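PDB 2GK3: putative cytoplasmic protein from Salmonella typhimurium, which is of unknown function but assembles into a hexamer and probably has a fold related to that of class I glutamine amidotransferases. Local coordinates for residues I124-L128 with P229-T233; D156-E160 with L187-Q191; K161-A167 with Y183-G188; E173-V177 with N248-F252; D207-V211 with C222-D226. The contacts are given in a common frame with arbitrary orientation. Numbering follows the deposited sequence.

How the contacts relate
From the N terminus, 124-128, just after strand 120-124, opens contact 1. Segments 156-160 and 161-167 follow, and both return to strand 185-194, where their partner segments overlap at Leu187 and Gly188: contacts 2 and 3 thus run along one strand on two arms of the sheet. Contact 4 opens at 173-177, between the segments of contact 3. Contact 5 closes the short hairpin 207-215/218-223. Only then does contact 1 close, at 229-233, enclosing contacts 2, 3 and 5; contact 4, closed last by helix 242-253, encloses contact 5 and crosses the other three. Together they join the core sheet, its antiparallel extension and the C-terminal helix.

Contact 1 (I124-L128 with P229-T233); sequences IGGYL and PHWGT
Two loops meet beyond the ends of the neighbouring parallel strands 120-124 and 218-223, probably in the α/β fold of the class I glutamine amidotransferase superfamily. No hydrogen bond links the segments; the closest CA atoms, those of Gly126 and Trp231, lie 7.8 Å apart. After extended Ile124 (-110/135), Gly125 follows at -68/161, Gly126 is nearly fully stretched (161/-175) and Tyr127 turns at -68/-30 with an m side chain. Along the second segment, Pro229 stands clear and leads through a cis peptide to His230. The p rotamer of His230 carries its ring to the phenol, CE1 being 3.4 Å from Tyr127 OH, while ND1 hydrogen-bonds a glycerol, probably from the crystallisation liquor, that may mark a pocket. Trp231, at -67/-46 with an m rotamer, aims its indole at the two glycines and the Tyr127 ring. CZ3 rests 3.7 Å from Gly126 CA, and its six-membered ring receives the edge of Tyr127 in an offset edge-to-face pair, centroids 5.5 Å apart and planes at 72°. Trp231 NE1 is held by Glu160. Gly232 leads to Thr233, the N-cap of helix 234-237, whose OG1 caps Phe236 N. In the aromatic pair, Tyr127 CE1 lies 3.6 Å from Trp231 CZ2.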
# COMPACT_ATOMS: atom_id res chain seq x y z
N ILE E 124 -17.09 -0.08 -23.17
CA ILE E 124 -16.15 -1.12 -23.58
C ILE E 124 -15.77 -1.92 -22.34
O ILE E 124 -15.48 -1.34 -21.29
CB ILE E 124 -14.90 -0.52 -24.26
CG1 ILE E 124 -15.30 0.21 -25.56
CG2 ILE E 124 -13.81 -1.60 -24.50
CD1 ILE E 124 -14.13 0.96 -26.26
N GLY E 125 -15.76 -3.25 -22.47
CA GLY E 125 -15.50 -4.13 -21.34
C GLY E 125 -14.10 -4.11 -20.77
O GLY E 125 -13.14 -3.68 -21.42
N GLY E 126 -13.97 -4.60 -19.54
CA GLY E 126 -12.70 -4.62 -18.81
C GLY E 126 -12.88 -4.79 -17.31
O GLY E 126 -14.01 -4.99 -16.84
N TYR E 127 -11.78 -4.71 -16.56
CA TYR E 127 -11.79 -4.94 -15.12
C TYR E 127 -12.55 -3.83 -14.39
O TYR E 127 -13.15 -4.10 -13.36
CB TYR E 127 -10.36 -5.08 -14.58
CG TYR E 127 -9.69 -6.46 -14.79
CD1 TYR E 127 -10.15 -7.36 -15.76
CD2 TYR E 127 -8.59 -6.83 -14.02
CE1 TYR E 127 -9.52 -8.60 -15.96
CE2 TYR E 127 -7.97 -8.06 -14.20
CZ TYR E 127 -8.44 -8.94 -15.17
OH TYR E 127 -7.82 -10.17 -15.35
N LEU E 128 -12.53 -2.61 -14.94
CA LEU E 128 -13.30 -1.48 -14.36
C LEU E 128 -14.46 -1.01 -15.21
O LEU E 128 -14.85 0.15 -15.20
CB LEU E 128 -12.38 -0.33 -13.85
CG LEU E 128 -12.09 -0.96 -12.49
CD1 LEU E 128 -10.68 -1.45 -12.23
CD2 LEU E 128 -12.78 -0.36 -11.25
N PRO E 229 -4.95 -4.97 -24.47
CA PRO E 229 -4.47 -6.14 -23.69
C PRO E 229 -4.89 -6.03 -22.23
O PRO E 229 -5.15 -4.93 -21.78
CB PRO E 229 -2.95 -6.03 -23.79
CG PRO E 229 -2.68 -5.16 -24.98
CD PRO E 229 -3.82 -4.19 -25.03
N HIS E 230 -4.97 -7.16 -21.50
CA HIS E 230 -4.68 -8.50 -22.09
C HIS E 230 -5.86 -9.19 -22.80
O HIS E 230 -5.64 -10.11 -23.58
CB HIS E 230 -3.99 -9.43 -21.08
CG HIS E 230 -4.92 -10.13 -20.13
ND1 HIS E 230 -5.62 -9.47 -19.14
CD2 HIS E 230 -5.24 -11.44 -20.01
CE1 HIS E 230 -6.34 -10.34 -18.46
NE2 HIS E 230 -6.13 -11.55 -18.96
N TRP E 231 -7.08 -8.75 -22.55
CA TRP E 231 -8.26 -9.36 -23.18
C TRP E 231 -8.31 -9.12 -24.69
O TRP E 231 -8.61 -10.05 -25.45
CB TRP E 231 -9.54 -8.83 -22.56
CG TRP E 231 -9.87 -9.44 -21.27
CD1 TRP E 231 -9.14 -10.36 -20.57
CD2 TRP E 231 -11.01 -9.13 -20.46
NE1 TRP E 231 -9.77 -10.67 -19.39
CE2 TRP E 231 -10.93 -9.93 -19.30
CE3 TRP E 231 -12.11 -8.26 -20.61
CZ2 TRP E 231 -11.90 -9.88 -18.29
CZ3 TRP E 231 -13.08 -8.23 -19.60
CH2 TRP E 231 -12.96 -9.01 -18.46
N GLY E 232 -8.06 -7.88 -25.11
CA GLY E 232 -7.87 -7.56 -26.52
C GLY E 232 -6.47 -8.02 -26.92
O GLY E 232 -5.47 -7.52 -26.41
N THR E 233 -6.40 -9.00 -27.81
CA THR E 233 -5.11 -9.57 -28.21
C THR E 233 -4.42 -8.71 -29.26
O THR E 233 -5.07 -7.93 -29.94
CB THR E 233 -5.24 -10.98 -28.76
OG1 THR E 233 -6.17 -10.98 -29.85
CG2 THR E 233 -5.70 -11.92 -27.66

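Contact 2 (D156-E160 with L187-Q191)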
# COMPACT_ATOMS: atom_id res chain seq x y z
N ASP E 156 -18.70 -10.23 -9.57
CA ASP E 156 -17.61 -10.23 -10.54
C ASP E 156 -18.09 -10.98 -11.78
O ASP E 156 -18.58 -12.12 -11.69
CB ASP E 156 -16.38 -10.91 -9.92
CG ASP E 156 -15.14 -10.80 -10.79
OD1 ASP E 156 -15.25 -10.87 -12.04
OD2 ASP E 156 -14.04 -10.66 -10.19
N ASP E 157 -17.93 -10.32 -12.93
CA ASP E 157 -18.56 -10.74 -14.18
C ASP E 157 -17.54 -11.10 -15.28
O ASP E 157 -17.91 -11.26 -16.44
CB ASP E 157 -19.56 -9.67 -14.67
CG ASP E 157 -18.89 -8.36 -15.04
OD1 ASP E 157 -17.65 -8.24 -14.90
OD2 ASP E 157 -19.61 -7.43 -15.50
N ARG E 158 -16.27 -11.19 -14.88
CA ARG E 158 -15.19 -11.56 -15.78
C ARG E 158 -15.32 -13.02 -16.18
O ARG E 158 -15.62 -13.90 -15.36
CB ARG E 158 -13.83 -11.43 -15.08
CG ARG E 158 -13.32 -10.03 -14.83
CD ARG E 158 -12.03 -10.08 -13.96
NE ARG E 158 -12.23 -10.79 -12.69
CZ ARG E 158 -11.46 -11.76 -12.20
NH1 ARG E 158 -10.36 -12.16 -12.83
NH2 ARG E 158 -11.75 -12.29 -11.02
N VAL E 159 -15.08 -13.27 -17.47
CA VAL E 159 -14.80 -14.60 -17.95
C VAL E 159 -13.36 -14.54 -18.44
O VAL E 159 -13.05 -13.82 -19.39
CB VAL E 159 -15.79 -15.03 -19.06
CG1 VAL E 159 -15.35 -16.38 -19.71
CG2 VAL E 159 -17.23 -15.11 -18.48
N GLU E 160 -12.48 -15.24 -17.75
CA GLU E 160 -11.06 -15.30 -18.16
C GLU E 160 -10.84 -16.51 -19.08
O GLU E 160 -11.17 -17.65 -18.73
CB GLU E 160 -10.14 -15.38 -16.94
CG GLU E 160 -10.30 -14.23 -15.94
CD GLU E 160 -9.69 -12.91 -16.43
OE1 GLU E 160 -9.20 -12.83 -17.58
OE2 GLU E 160 -9.71 -11.93 -15.64
N LEU E 187 -8.95 -12.84 -24.89
CA LEU E 187 -8.49 -13.61 -23.73
C LEU E 187 -9.43 -13.49 -22.52
O LEU E 187 -9.12 -13.92 -21.41
CB LEU E 187 -7.03 -13.24 -23.42
CG LEU E 187 -5.88 -14.09 -24.03
CD1 LEU E 187 -6.18 -14.83 -25.32
CD2 LEU E 187 -4.63 -13.30 -24.20
N GLY E 188 -10.61 -12.92 -22.77
CA GLY E 188 -11.54 -12.63 -21.69
C GLY E 188 -12.59 -11.62 -22.07
O GLY E 188 -12.48 -10.96 -23.10
N TYR E 189 -13.63 -11.52 -21.24
CA TYR E 189 -14.74 -10.61 -21.47
C TYR E 189 -15.58 -10.48 -20.20
O TYR E 189 -15.47 -11.31 -19.29
CB TYR E 189 -15.61 -11.06 -22.67
CG TYR E 189 -16.32 -12.40 -22.48
CD1 TYR E 189 -17.66 -12.45 -22.12
CD2 TYR E 189 -15.65 -13.61 -22.71
CE1 TYR E 189 -18.34 -13.66 -21.97
CE2 TYR E 189 -16.31 -14.83 -22.57
CZ TYR E 189 -17.65 -14.86 -22.20
OH TYR E 189 -18.30 -16.06 -22.03
N ASN E 190 -16.40 -9.43 -20.15
CA ASN E 190 -17.43 -9.27 -19.13
C ASN E 190 -18.70 -9.98 -19.58
O ASN E 190 -19.21 -9.73 -20.68
CB ASN E 190 -17.75 -7.79 -18.90
CG ASN E 190 -16.58 -7.02 -18.32
OD1 ASN E 190 -15.89 -6.29 -19.04
ND2 ASN E 190 -16.36 -7.15 -17.02
N GLN E 191 -19.21 -10.88 -18.73
CA GLN E 191 -20.43 -11.62 -19.04
C GLN E 191 -21.68 -10.83 -18.70
O GLN E 191 -21.88 -10.44 -17.57
CB GLN E 191 -20.48 -12.95 -18.29
CG GLN E 191 -21.69 -13.81 -18.66
CD GLN E 191 -21.62 -15.18 -18.04
OE1 GLN E 191 -21.59 -15.32 -16.82
NE2 GLN E 191 -21.59 -16.20 -18.87
O HOH W 1 -22.35 -8.21 -15.99
O HOH W 2 -7.47 -13.98 -19.24
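Val159 loses more surface to this antiparallel pairing than any other residue of the two segments. It forms a hydrogen-bonded pair with Tyr189: Val159 N donates to Tyr189 O (2.7 Å) and Tyr189 N to Val159 O (3.0 Å). Their side chains share a face of the sheet, where Val159 CB sits over the phenol ring in a CH-π contact, 3.8 Å from its centroid, and Val159 CG2 also reaches Gln191 CB at 3.9 Å. The hydroxyl of Tyr189 continues to Asp207. Asp157, just before strand 158-160, extends the ladder: its O accepts from Gln191 N (2.7 Å), its OD1 from Asn190 ND2 (2.7 Å), and a water bridges its OD2 to Gln191 O. On the opposite face Arg158 makes salt bridges to Asp156 and Glu160 and reaches Asn89 of a second subunit. Strand 158-161 thus borders the second half of strand 185-194, beyond the corner at Leu187, and Asn190 ties this half to the loop after strand 120-124 through Gly126 N.

Contact 3 (K161-A167 with Y183-G188)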
# COMPACT_ATOMS: atom_id res chain seq x y z
N LYS E 161 -10.29 -16.22 -20.26
CA LYS E 161 -9.93 -17.23 -21.25
C LYS E 161 -8.45 -17.10 -21.69
O LYS E 161 -8.19 -16.71 -22.83
CB LYS E 161 -10.85 -17.12 -22.46
CG LYS E 161 -12.32 -17.42 -22.15
CD LYS E 161 -12.61 -18.91 -22.26
CE LYS E 161 -13.94 -19.30 -21.64
NZ LYS E 161 -14.01 -20.82 -21.50
N PRO E 162 -7.49 -17.45 -20.81
CA PRO E 162 -6.07 -17.38 -21.19
C PRO E 162 -5.71 -18.11 -22.49
O PRO E 162 -4.77 -17.69 -23.17
CB PRO E 162 -5.34 -18.03 -20.01
CG PRO E 162 -6.42 -18.68 -19.19
CD PRO E 162 -7.65 -17.92 -19.42
N GLU E 163 -6.46 -19.16 -22.83
CA GLU E 163 -6.23 -19.95 -24.05
C GLU E 163 -6.78 -19.24 -25.26
O GLU E 163 -6.48 -19.62 -26.40
CB GLU E 163 -6.92 -21.32 -24.01
CG GLU E 163 -7.43 -21.75 -22.66
CD GLU E 163 -8.79 -21.16 -22.29
OE1 GLU E 163 -9.82 -21.61 -22.85
OE2 GLU E 163 -8.83 -20.29 -21.39
N GLY E 164 -7.64 -18.25 -25.01
CA GLY E 164 -8.29 -17.51 -26.08
C GLY E 164 -9.54 -18.16 -26.62
O GLY E 164 -9.64 -19.37 -26.69
N ILE E 165 -10.50 -17.34 -26.98
CA ILE E 165 -11.62 -17.76 -27.79
C ILE E 165 -11.94 -16.63 -28.75
O ILE E 165 -11.76 -15.45 -28.43
CB ILE E 165 -12.89 -18.10 -26.97
CG1 ILE E 165 -12.90 -17.39 -25.62
CG2 ILE E 165 -13.00 -19.62 -26.80
CD1 ILE E 165 -13.08 -15.88 -25.67
N CYS E 166 -12.43 -17.01 -29.93
CA CYS E 166 -12.73 -16.03 -30.98
C CYS E 166 -14.14 -15.48 -30.92
O CYS E 166 -15.05 -16.11 -30.41
CB CYS E 166 -12.46 -16.65 -32.36
SG CYS E 166 -13.17 -18.29 -32.47
N ALA E 167 -14.31 -14.27 -31.44
CA ALA E 167 -15.62 -13.67 -31.61
C ALA E 167 -16.31 -14.37 -32.76
O ALA E 167 -15.65 -14.99 -33.61
CB ALA E 167 -15.48 -12.18 -31.91
N TYR E 183 -12.44 -13.43 -37.74
CA TYR E 183 -12.58 -12.86 -36.41
C TYR E 183 -11.48 -13.31 -35.47
O TYR E 183 -11.12 -14.49 -35.44
CB TYR E 183 -13.96 -13.17 -35.85
CG TYR E 183 -15.04 -12.22 -36.33
CD1 TYR E 183 -15.86 -12.56 -37.41
CD2 TYR E 183 -15.23 -10.97 -35.71
CE1 TYR E 183 -16.85 -11.67 -37.86
CE2 TYR E 183 -16.23 -10.08 -36.15
CZ TYR E 183 -17.02 -10.44 -37.22
OH TYR E 183 -18.01 -9.58 -37.65
N PRO E 184 -10.92 -12.37 -34.69
CA PRO E 184 -9.77 -12.69 -33.84
C PRO E 184 -10.12 -13.34 -32.51
O PRO E 184 -11.28 -13.45 -32.13
CB PRO E 184 -9.11 -11.32 -33.60
CG PRO E 184 -10.14 -10.29 -33.98
CD PRO E 184 -11.34 -10.96 -34.56
N VAL E 185 -9.08 -13.73 -31.78
CA VAL E 185 -9.18 -14.31 -30.47
C VAL E 185 -9.12 -13.22 -29.38
O VAL E 185 -8.45 -12.19 -29.55
CB VAL E 185 -8.09 -15.41 -30.34
CG1 VAL E 185 -7.61 -15.63 -28.93
CG2 VAL E 185 -8.60 -16.74 -30.98
N PHE E 186 -9.85 -13.45 -28.28
CA PHE E 186 -9.89 -12.60 -27.10
C PHE E 186 -9.57 -13.45 -25.91
O PHE E 186 -9.88 -14.65 -25.90
CB PHE E 186 -11.29 -12.01 -26.91
CG PHE E 186 -11.69 -11.11 -28.01
CD1 PHE E 186 -12.19 -11.65 -29.21
CD2 PHE E 186 -11.53 -9.73 -27.89
CE1 PHE E 186 -12.52 -10.83 -30.27
CE2 PHE E 186 -11.86 -8.90 -28.94
CZ PHE E 186 -12.35 -9.44 -30.14
N LEU E 187 -8.95 -12.84 -24.89
CA LEU E 187 -8.49 -13.61 -23.73
C LEU E 187 -9.43 -13.49 -22.52
O LEU E 187 -9.12 -13.92 -21.41
CB LEU E 187 -7.03 -13.24 -23.42
CG LEU E 187 -5.88 -14.09 -24.03
CD1 LEU E 187 -6.18 -14.83 -25.32
CD2 LEU E 187 -4.63 -13.30 -24.20
N GLY E 188 -10.61 -12.92 -22.77
CA GLY E 188 -11.54 -12.63 -21.69
C GLY E 188 -12.59 -11.62 -22.07
O GLY E 188 -12.48 -10.96 -23.10
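Ala167 and Phe186 form the apolar centre of this antiparallel strand pair, Ala167 CB lying 3.6 Å from Phe186 CE1 and 4.0 Å from Tyr183 CD2. Ile165 adds its CD1, 4.4 Å from Phe186 CB. On the other face Cys166 CB meets Val185 CG2 at 4.1 Å, and Val185 CG1 and Leu187 CD1 each come within 3.5 Å of Gly164 CA, leaving no room for a side chain there. The ladder between these layers is regular: Ile165 N to Phe186 O (3.0 Å), Phe186 N to Ile165 O (2.8 Å), then Ala167 N to Pro184 O (3.2 Å). Phe186 also meets the ring of Phe236 in helix 234-237. At the far end both segments turn a corner, one at Leu187, the other through a type I turn from Lys161 to Gly164 that separates strand 158-161 from strand 164-169. Glu163, on that turn, binds Asn106 of a second subunit. The turn is closed by Gly164 N to Lys161 O (2.7 Å), and Lys161 N donates to Leu187 O at 2.8 Å.

Contact 4 (E173-V177 with N248-F252)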
# COMPACT_ATOMS: atom_id res chain seq x y z
N GLU E 173 -24.81 -9.49 -41.34
CA GLU E 173 -25.36 -8.53 -42.31
C GLU E 173 -25.64 -7.15 -41.68
O GLU E 173 -25.99 -6.20 -42.39
CB GLU E 173 -26.65 -9.07 -42.96
CG GLU E 173 -27.19 -10.42 -42.36
CD GLU E 173 -27.69 -10.33 -40.90
OE1 GLU E 173 -27.30 -11.21 -40.10
OE2 GLU E 173 -28.46 -9.40 -40.55
N HIS E 174 -25.48 -7.06 -40.36
CA HIS E 174 -25.68 -5.81 -39.65
C HIS E 174 -24.68 -4.79 -40.21
O HIS E 174 -23.50 -5.13 -40.36
CB HIS E 174 -25.48 -6.01 -38.15
CG HIS E 174 -25.90 -4.84 -37.31
ND1 HIS E 174 -25.12 -3.71 -37.17
CD2 HIS E 174 -27.02 -4.62 -36.59
CE1 HIS E 174 -25.74 -2.85 -36.39
NE2 HIS E 174 -26.90 -3.37 -36.02
N PRO E 175 -25.14 -3.57 -40.54
CA PRO E 175 -24.28 -2.51 -41.13
C PRO E 175 -22.90 -2.35 -40.49
O PRO E 175 -21.92 -2.16 -41.21
CB PRO E 175 -25.09 -1.23 -40.90
CG PRO E 175 -26.50 -1.65 -40.72
CD PRO E 175 -26.53 -3.12 -40.37
N VAL E 176 -22.80 -2.45 -39.16
CA VAL E 176 -21.54 -2.24 -38.44
C VAL E 176 -20.46 -3.28 -38.79
O VAL E 176 -19.27 -2.95 -38.91
CB VAL E 176 -21.77 -2.17 -36.92
CG1 VAL E 176 -20.48 -2.37 -36.13
CG2 VAL E 176 -22.43 -0.85 -36.54
N VAL E 177 -20.89 -4.52 -38.97
CA VAL E 177 -19.95 -5.62 -39.14
C VAL E 177 -19.98 -6.25 -40.54
O VAL E 177 -19.18 -7.14 -40.85
CB VAL E 177 -20.19 -6.72 -38.08
CG1 VAL E 177 -20.00 -6.15 -36.67
CG2 VAL E 177 -21.59 -7.34 -38.26
N ASN E 248 -17.30 2.21 -37.24
CA ASN E 248 -18.69 1.87 -37.60
C ASN E 248 -19.62 1.89 -36.40
O ASN E 248 -20.75 2.36 -36.52
CB ASN E 248 -18.82 0.50 -38.29
CG ASN E 248 -18.09 0.42 -39.61
OD1 ASN E 248 -17.68 1.44 -40.20
ND2 ASN E 248 -17.92 -0.80 -40.11
N THR E 249 -19.18 1.38 -35.25
CA THR E 249 -20.10 1.34 -34.10
C THR E 249 -20.31 2.74 -33.53
O THR E 249 -21.44 3.11 -33.13
CB THR E 249 -19.77 0.27 -33.00
OG1 THR E 249 -19.31 0.90 -31.81
CG2 THR E 249 -18.77 -0.75 -33.43
N LEU E 250 -19.25 3.55 -33.52
CA LEU E 250 -19.39 4.96 -33.15
C LEU E 250 -20.41 5.67 -34.04
O LEU E 250 -21.31 6.34 -33.55
CB LEU E 250 -18.03 5.67 -33.21
CG LEU E 250 -17.15 5.31 -32.03
CD1 LEU E 250 -15.84 6.08 -32.06
CD2 LEU E 250 -17.93 5.54 -30.72
N GLN E 251 -20.27 5.44 -35.34
CA GLN E 251 -21.10 6.05 -36.37
C GLN E 251 -22.55 5.53 -36.31
O GLN E 251 -23.51 6.28 -36.55
CB GLN E 251 -20.48 5.74 -37.74
CG GLN E 251 -20.48 6.91 -38.71
CD GLN E 251 -19.10 7.51 -38.90
OE1 GLN E 251 -18.11 6.78 -38.99
NE2 GLN E 251 -19.04 8.84 -39.00
N PHE E 252 -22.71 4.24 -36.00
CA PHE E 252 -24.04 3.65 -35.89
C PHE E 252 -24.92 4.31 -34.81
O PHE E 252 -26.11 4.55 -35.02
CB PHE E 252 -23.95 2.13 -35.66
CG PHE E 252 -25.26 1.41 -35.90
CD1 PHE E 252 -25.69 1.15 -37.20
CD2 PHE E 252 -26.05 1.02 -34.83
CE1 PHE E 252 -26.90 0.50 -37.43
CE2 PHE E 252 -27.26 0.37 -35.04
CZ PHE E 252 -27.69 0.11 -36.35
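Segment 173-177 belongs to an irregular loop, but Pro175 and Val176 take helical backbone angles and a hydrogen bond from Val177 N to His174 O (3.0 Å) closes a tight turn. Facing it is a single turn of helix 242-253, in which Phe252 N bonds to Asn248 O at 2.8 Å, so that Asn248 and Phe252 project toward the loop one above the other. The backbones come closest at Val176 and Asn248, their CA atoms 5.1 Å apart. The one hydrogen bond across the contact runs from Asn248 ND2 to Val176 O, at 2.8 Å and nearly straight. Beneath it Val176 wedges against the helix: its CG1 lies 3.6 Å from Thr249 CG2 and its CG2 3.5 Å from Phe252 CB. The phenyl ring of Phe252 extends under the turn, where Pro175 CG approaches Phe252 CE1 at 4.0 Å and His174 CE1 lies over its face, 3.5 Å from Phe252 CZ. A weak hydrogen bond runs from Val176 N to His174 ND1 (3.3 Å). Phe212 of strand 207-215 completes the cluster, stacked on His174 and edge-to-face with Phe252; the loop and the helix thus pack together against the sheet, with Leu250 touching strand 80-84.

Contact 5 (D207-V211 with C222-D226)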
# COMPACT_ATOMS: atom_id res chain seq x y z
N ASP E 207 -21.84 -16.06 -25.34
CA ASP E 207 -22.38 -14.90 -24.60
C ASP E 207 -22.38 -13.69 -25.54
O ASP E 207 -21.64 -13.68 -26.53
CB ASP E 207 -21.54 -14.58 -23.37
CG ASP E 207 -21.76 -15.55 -22.22
OD1 ASP E 207 -22.93 -15.84 -21.87
OD2 ASP E 207 -20.75 -15.99 -21.63
N PRO E 208 -23.21 -12.67 -25.25
CA PRO E 208 -23.16 -11.52 -26.16
C PRO E 208 -21.78 -10.84 -26.11
O PRO E 208 -21.11 -10.85 -25.05
CB PRO E 208 -24.24 -10.58 -25.62
CG PRO E 208 -24.61 -11.08 -24.29
CD PRO E 208 -24.18 -12.50 -24.16
N LEU E 209 -21.35 -10.30 -27.25
CA LEU E 209 -20.09 -9.54 -27.33
C LEU E 209 -20.33 -8.10 -27.82
O LEU E 209 -19.82 -7.14 -27.22
CB LEU E 209 -19.05 -10.25 -28.20
CG LEU E 209 -17.74 -9.50 -28.52
CD1 LEU E 209 -16.94 -9.19 -27.26
CD2 LEU E 209 -16.88 -10.29 -29.51
N LEU E 210 -21.07 -7.96 -28.91
CA LEU E 210 -21.45 -6.63 -29.41
C LEU E 210 -22.97 -6.51 -29.42
O LEU E 210 -23.64 -7.31 -30.06
CB LEU E 210 -20.86 -6.38 -30.80
CG LEU E 210 -21.04 -4.99 -31.42
CD1 LEU E 210 -20.44 -3.83 -30.56
CD2 LEU E 210 -20.48 -4.97 -32.84
N VAL E 211 -23.48 -5.50 -28.72
CA VAL E 211 -24.92 -5.34 -28.51
C VAL E 211 -25.33 -3.88 -28.74
O VAL E 211 -24.70 -2.96 -28.20
CB VAL E 211 -25.35 -5.74 -27.06
CG1 VAL E 211 -26.87 -5.55 -26.85
CG2 VAL E 211 -24.94 -7.20 -26.74
N CYS E 222 -22.64 -1.82 -26.44
CA CYS E 222 -21.76 -2.39 -25.43
C CYS E 222 -20.85 -3.36 -26.15
O CYS E 222 -21.31 -4.18 -26.94
CB CYS E 222 -22.55 -3.12 -24.34
SG CYS E 222 -23.41 -2.03 -23.17
N PHE E 223 -19.55 -3.24 -25.90
CA PHE E 223 -18.61 -4.21 -26.40
C PHE E 223 -18.05 -4.89 -25.17
O PHE E 223 -17.45 -4.23 -24.32
CB PHE E 223 -17.51 -3.56 -27.25
CG PHE E 223 -16.59 -4.56 -27.88
CD1 PHE E 223 -16.96 -5.20 -29.07
CD2 PHE E 223 -15.39 -4.89 -27.28
CE1 PHE E 223 -16.13 -6.15 -29.66
CE2 PHE E 223 -14.54 -5.83 -27.87
CZ PHE E 223 -14.91 -6.47 -29.07
N MSE E 224 -18.22 -6.21 -25.08
CA MSE E 224 -18.12 -6.89 -23.78
C MSE E 224 -16.72 -7.29 -23.41
O MSE E 224 -16.44 -7.65 -22.27
CB MSE E 224 -19.07 -8.10 -23.69
CG MSE E 224 -20.55 -7.78 -23.89
SE MSE E 224 -21.27 -6.30 -22.83
CE MSE E 224 -22.43 -5.83 -24.27
N SER E 225 -15.83 -7.25 -24.39
CA SER E 225 -14.42 -7.48 -24.12
C SER E 225 -13.69 -6.13 -24.22
O SER E 225 -14.31 -5.07 -24.36
CB SER E 225 -13.85 -8.51 -25.09
OG SER E 225 -12.52 -8.84 -24.76
N ASP E 226 -12.37 -6.18 -24.15
CA ASP E 226 -11.54 -4.99 -24.09
C ASP E 226 -11.07 -4.51 -25.48
O ASP E 226 -11.03 -5.28 -26.44
CB ASP E 226 -10.34 -5.30 -23.21
CG ASP E 226 -9.76 -4.08 -22.52
OD1 ASP E 226 -9.97 -2.93 -22.99
OD2 ASP E 226 -9.06 -4.29 -21.52
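Leu209 supplies the main bump. Although its CA-to-CB bond points away from 222-226, the side chain folds back so that CD1 drops into a hollow made by Phe223, Met224 and Ser225. Within it, Leu209 CD1 sits over the ring face of Phe223, 4.0 Å from the centroid in a CH-π contact, and touches Ser225 CB at 3.8 Å and Met224 CB at 4.3 Å. Leu210 fits against the same ring from its edge, its CD1 4.0 Å from Phe223 CD1, so the phenyl group is bordered by two leucines in succession. Met224, modelled as selenomethionine, fills space on the other side of the backbone: its CG passes 3.3 Å from Pro208 O and its CE ends 3.8 Å from Val211 CG2. The two segments belong to the β-hairpin of strands 207-215 and 218-223, which carries the sheet from the parallel strand 120-124 into its antiparallel part. Val211 and Cys222 form a hydrogen-bonded pair, with Val211 N to Cys222 O at 3.1 Å and Cys222 N to Val211 O at 2.9 Å; a further bond joins Met224 N to Leu209 O at 2.8 Å. The same Leu209 O also lies 3.3 Å from Phe223 CA in a CA-H...O contact. Beyond the hairpin partners, Trp246 of helix 242-253 meets the Phe223 ring edge-to-face, and Val150 touches Val211, Cys222 and Met224.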